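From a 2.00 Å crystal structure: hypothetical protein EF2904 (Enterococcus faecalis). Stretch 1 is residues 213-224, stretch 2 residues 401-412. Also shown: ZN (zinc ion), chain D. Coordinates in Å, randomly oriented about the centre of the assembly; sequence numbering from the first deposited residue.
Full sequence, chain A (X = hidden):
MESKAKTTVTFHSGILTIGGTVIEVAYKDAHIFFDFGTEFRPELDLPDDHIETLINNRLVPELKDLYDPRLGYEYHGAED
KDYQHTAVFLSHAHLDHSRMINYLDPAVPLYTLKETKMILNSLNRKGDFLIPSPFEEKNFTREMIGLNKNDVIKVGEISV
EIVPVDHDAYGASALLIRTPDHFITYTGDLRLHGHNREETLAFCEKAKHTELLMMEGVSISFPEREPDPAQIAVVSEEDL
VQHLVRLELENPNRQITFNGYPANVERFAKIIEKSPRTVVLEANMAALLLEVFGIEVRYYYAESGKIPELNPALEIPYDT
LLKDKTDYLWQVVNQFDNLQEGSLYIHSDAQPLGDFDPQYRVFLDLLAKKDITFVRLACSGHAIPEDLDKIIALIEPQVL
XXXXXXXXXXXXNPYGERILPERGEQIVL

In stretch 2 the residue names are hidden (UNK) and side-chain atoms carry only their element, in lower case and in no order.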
# COMPACT_ATOMS: atom_id res chain seq x y z
N LEU A 213 14.13 -2.20 -15.67
CA LEU A 213 13.54 -2.51 -14.37
C LEU A 213 13.34 -1.24 -13.56
O LEU A 213 14.31 -0.66 -13.06
CB LEU A 213 14.43 -3.50 -13.60
CG LEU A 213 13.97 -3.93 -12.20
CD1 LEU A 213 12.63 -4.59 -12.31
CD2 LEU A 213 14.97 -4.90 -11.57
N MET A 214 12.09 -0.82 -13.44
CA MET A 214 11.69 0.32 -12.62
C MET A 214 11.36 -0.19 -11.22
O MET A 214 10.30 -0.77 -11.00
CB MET A 214 10.50 1.07 -13.27
CG MET A 214 10.86 1.72 -14.64
SD MET A 214 9.49 2.17 -15.73
CE MET A 214 8.84 0.55 -16.11
N MET A 215 12.28 0.02 -10.28
CA MET A 215 12.26 -0.64 -8.97
C MET A 215 12.31 0.30 -7.77
O MET A 215 13.15 1.22 -7.72
CB MET A 215 13.41 -1.66 -8.90
CG MET A 215 13.61 -2.35 -7.53
SD MET A 215 14.77 -3.72 -7.72
CE MET A 215 14.83 -4.35 -6.05
N GLU A 216 11.44 0.04 -6.79
CA GLU A 216 11.44 0.76 -5.53
C GLU A 216 12.75 0.64 -4.75
O GLU A 216 13.52 -0.33 -4.90
CB GLU A 216 10.27 0.29 -4.64
CG GLU A 216 10.41 -1.14 -4.17
CD GLU A 216 10.25 -1.27 -2.67
OE1 GLU A 216 9.23 -1.85 -2.24
OE2 GLU A 216 11.14 -0.82 -1.91
N GLY A 217 13.02 1.67 -3.94
CA GLY A 217 14.19 1.70 -3.07
C GLY A 217 13.85 2.32 -1.73
O GLY A 217 14.56 3.20 -1.23
N VAL A 218 12.76 1.85 -1.14
CA VAL A 218 12.27 2.45 0.11
C VAL A 218 13.23 2.20 1.29
O VAL A 218 13.67 3.16 1.95
CB VAL A 218 10.83 2.01 0.43
CG1 VAL A 218 10.39 2.54 1.79
CG2 VAL A 218 9.88 2.47 -0.68
N SER A 219 13.58 0.94 1.52
CA SER A 219 14.33 0.61 2.74
C SER A 219 15.72 1.28 2.80
O SER A 219 16.20 1.60 3.88
CB SER A 219 14.47 -0.89 2.93
OG SER A 219 15.32 -1.45 1.95
N ILE A 220 16.36 1.47 1.64
CA ILE A 220 17.66 2.16 1.60
C ILE A 220 17.56 3.70 1.76
O ILE A 220 18.58 4.39 1.82
CB ILE A 220 18.43 1.85 0.31
CG1 ILE A 220 17.53 2.07 -0.91
CG2 ILE A 220 19.01 0.45 0.35
CD1 ILE A 220 18.25 2.17 -2.21
N SER A 221 16.34 4.23 1.81
CA SER A 221 16.15 5.68 1.92
C SER A 221 16.40 6.21 3.32
O SER A 221 16.56 7.42 3.50
CB SER A 221 14.73 6.05 1.51
OG SER A 221 14.52 5.79 0.15
N PHE A 222 16.38 5.32 4.31
CA PHE A 222 16.43 5.68 5.71
C PHE A 222 17.55 4.89 6.37
O PHE A 222 17.53 3.65 6.34
CB PHE A 222 15.08 5.37 6.38
CG PHE A 222 13.90 5.99 5.69
CD1 PHE A 222 13.14 5.24 4.78
CD2 PHE A 222 13.57 7.31 5.90
CE1 PHE A 222 12.05 5.82 4.12
CE2 PHE A 222 12.49 7.90 5.23
CZ PHE A 222 11.73 7.15 4.35
N PRO A 223 18.56 5.59 6.92
CA PRO A 223 19.66 4.91 7.61
C PRO A 223 19.17 4.09 8.80
O PRO A 223 18.20 4.48 9.46
CB PRO A 223 20.54 6.07 8.10
CG PRO A 223 20.20 7.22 7.19
CD PRO A 223 18.74 7.05 6.89
N GLU A 224 19.83 2.97 9.08
CA GLU A 224 19.50 2.19 10.27
C GLU A 224 19.64 3.08 11.51
O GLU A 224 20.67 3.74 11.70
CB GLU A 224 20.40 0.95 10.39
CG GLU A 224 20.04 0.06 11.58
CD GLU A 224 20.88 -1.22 11.63
OE1 GLU A 224 21.50 -1.48 12.68
OE2 GLU A 224 20.90 -1.97 10.62
N UNK A 401 16.31 1.26 -13.16
CA UNK A 401 15.88 2.61 -12.83
C UNK A 401 15.36 2.67 -11.38
O UNK A 401 14.22 2.27 -11.14
c UNK A 401 14.38 4.57 -13.52
c UNK A 401 14.72 3.09 -13.78
c UNK A 401 15.07 2.87 -15.21
N UNK A 402 16.18 3.15 -10.41
CA UNK A 402 15.60 3.33 -9.08
C UNK A 402 14.49 4.39 -9.07
O UNK A 402 14.61 5.44 -9.72
c UNK A 402 17.62 3.48 -10.42
c UNK A 402 16.79 3.80 -8.24
c UNK A 402 18.02 3.30 -9.01
N UNK A 403 13.41 4.05 -8.36
CA UNK A 403 12.28 4.95 -8.14
C UNK A 403 11.79 4.70 -6.72
O UNK A 403 12.28 3.80 -6.06
c UNK A 403 10.65 3.23 -9.03
c UNK A 403 11.53 5.15 -10.53
c UNK A 403 11.13 4.70 -9.13
c UNK A 403 9.39 2.92 -9.81
N UNK A 404 10.85 5.53 -6.25
CA UNK A 404 10.25 5.36 -4.93
C UNK A 404 11.38 5.23 -3.90
O UNK A 404 11.46 4.25 -3.15
c UNK A 404 7.60 3.32 -3.21
c UNK A 404 6.31 5.10 -3.20
n UNK A 404 6.47 3.89 -2.68
c UNK A 404 9.33 4.12 -4.96
c UNK A 404 8.13 4.21 -4.07
n UNK A 404 7.30 5.31 -4.05
N UNK A 405 12.26 6.24 -3.88
CA UNK A 405 13.49 6.20 -3.11
C UNK A 405 14.06 7.63 -2.88
O UNK A 405 13.93 8.50 -3.74
c UNK A 405 14.55 5.24 -3.78
o UNK A 405 15.73 5.17 -2.97
c UNK A 405 14.91 5.69 -5.22
N UNK A 406 14.63 7.86 -1.71
CA UNK A 406 15.35 9.11 -1.41
C UNK A 406 16.87 8.99 -1.68
O UNK A 406 17.59 9.99 -1.59
c UNK A 406 12.82 10.48 -0.26
c UNK A 406 13.68 9.60 0.60
c UNK A 406 15.11 9.55 0.04
c UNK A 406 13.67 10.09 2.05
N UNK A 407 17.33 7.78 -2.00
CA UNK A 407 18.76 7.51 -2.27
C UNK A 407 18.94 6.55 -3.45
O UNK A 407 19.43 5.42 -3.29
c UNK A 407 19.89 8.56 2.46
c UNK A 407 19.46 6.97 -1.01
c UNK A 407 19.95 7.43 1.45
n UNK A 407 20.14 8.10 3.83
c UNK A 407 19.29 7.91 0.18
N UNK A 408 18.55 6.99 -4.65
CA UNK A 408 18.61 6.10 -5.79
C UNK A 408 20.04 5.65 -6.17
O UNK A 408 20.20 4.60 -6.78
c UNK A 408 17.98 6.93 -6.92
c UNK A 408 18.13 8.31 -6.49
c UNK A 408 18.04 8.32 -5.02
N UNK A 409 21.06 6.42 -5.78
CA UNK A 409 22.46 6.05 -6.09
C UNK A 409 22.93 4.83 -5.31
O UNK A 409 23.90 4.19 -5.71
c UNK A 409 23.42 7.23 -5.85
c UNK A 409 24.49 9.17 -7.14
o UNK A 409 25.26 8.85 -8.08
c UNK A 409 23.24 8.33 -6.89
o UNK A 409 24.67 10.18 -6.42
N UNK A 410 22.22 4.51 -4.23
CA UNK A 410 22.54 3.32 -3.44
C UNK A 410 22.06 2.01 -4.09
O UNK A 410 22.54 0.92 -3.74
n UNK A 410 23.65 3.53 1.93
c UNK A 410 22.42 3.39 1.07
c UNK A 410 22.12 4.64 0.23
c UNK A 410 22.70 4.53 -1.20
c UNK A 410 21.99 3.46 -2.02
N UNK A 411 21.14 2.12 -5.05
CA UNK A 411 20.65 0.95 -5.77
C UNK A 411 21.47 0.66 -7.03
O UNK A 411 21.35 1.37 -8.04
c UNK A 411 17.00 -0.08 -6.80
c UNK A 411 19.15 1.09 -6.10
c UNK A 411 18.41 -0.25 -6.20
c UNK A 411 18.34 -0.97 -4.83
N UNK A 412 22.26 -0.41 -6.98
CA UNK A 412 23.25 -0.74 -8.01
C UNK A 412 22.85 -1.92 -8.88
O UNK A 412 22.22 -2.89 -8.41
o UNK A 412 27.21 -1.14 -6.20
c UNK A 412 26.51 -0.13 -5.96
c UNK A 412 25.35 0.20 -6.88
o UNK A 412 26.72 0.64 -4.99
c UNK A 412 24.61 -1.04 -7.37
ZN ZN D . 4.73 2.82 -1.64
O HOH W 1 2.97 2.35 -0.18
O HOH W 2 5.81 2.85 0.44

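Position 401 carries three side-chain carbons, the first bearing the other two, a fork at CB. Its N donates to Leu213 O (2.8 Å, 173°), its O accepts from Met215 N (3.1 Å, 166°), and its CB lies 4.2 Å from Met214 CG. A branched three-carbon chain without a heteroatom is Val401.

At position 402, three carbons close a ring onto the backbone N, which removes the amide hydrogen. The ring makes no close contact with stretch 1, but CA lies 3.5 Å from Met215 O in a CA-H...O contact. This is Pro402, whose missing donor costs the ladder nothing, since the bonds to Met215 are made by its neighbours.

Position 403 has four carbons, forked at the first, with one arm two carbons long. The end of that arm comes within 4.1 Å of Met214 CB, and the backbone N donates to Met215 O (2.9 Å, 163°). Branching at CB with a longer arm identifies Ile403.

Position 404 shows one carbon leading to a five-membered ring of three carbons and two nitrogens. One ring nitrogen sits 2.3 Å from the zinc ion; Glu216 CB lies at the ring edge, near its plane. Only histidine fits, so this is His404, with NE2 on the metal alongside two waters and ligands from elsewhere in the structure. Its O accepts from Gly217 N (3.1 Å, 157°).

Position 405 has a CB bearing one oxygen and one carbon. The oxygen donates to Gly217 O at 2.9 Å: Thr405. An ideal CB on Gly217 would stand 2.8 Å from Thr405 OG1, a clash, so the bare glycine leaves room for this hydroxyl.

Position 406 has four carbons, forked at the second. One tip is 4.0 Å from Phe222 CE2, and the backbone N donates to Ser221 OG (2.8 Å, 174°). This is Leu406.

Position 407 is a row of four carbons ending in nitrogen, Lys407. It extends past Ile220, with CD 3.4 Å from Ile220 O, to place NZ 3.5 Å from Pro223 CG.

Position 408 again closes three carbons onto N, giving Pro408; position 409 has three carbons, the third carrying two oxygens, giving Glu409. Neither touches stretch 1.

Position 410 repeats the four-carbon row ending in nitrogen: Lys410, whose CB is 4.0 Å from Ile220 CD1.

Position 411 has four carbons forked at the second; its two tips lie 4.1 Å from Ile220 CD1 and Met215 CG respectively. It is Leu411.

Position 412, three carbons with a terminal pair of oxygens, is Glu412, out of reach.

The contact begins as a parallel pairing, Met214 with Val401 and Met215 with Pro402, the strand axes 32° apart. Beyond it, hydroxyls take over: Ser221 OG donates to Gly217 O (2.9 Å) while accepting from Leu406 N, linking both loops. Ile220 and Leu411 add apolar packing, and 858 Å² is buried in all.

Stretch 2 (401-412) VPIHTLKPEKLE
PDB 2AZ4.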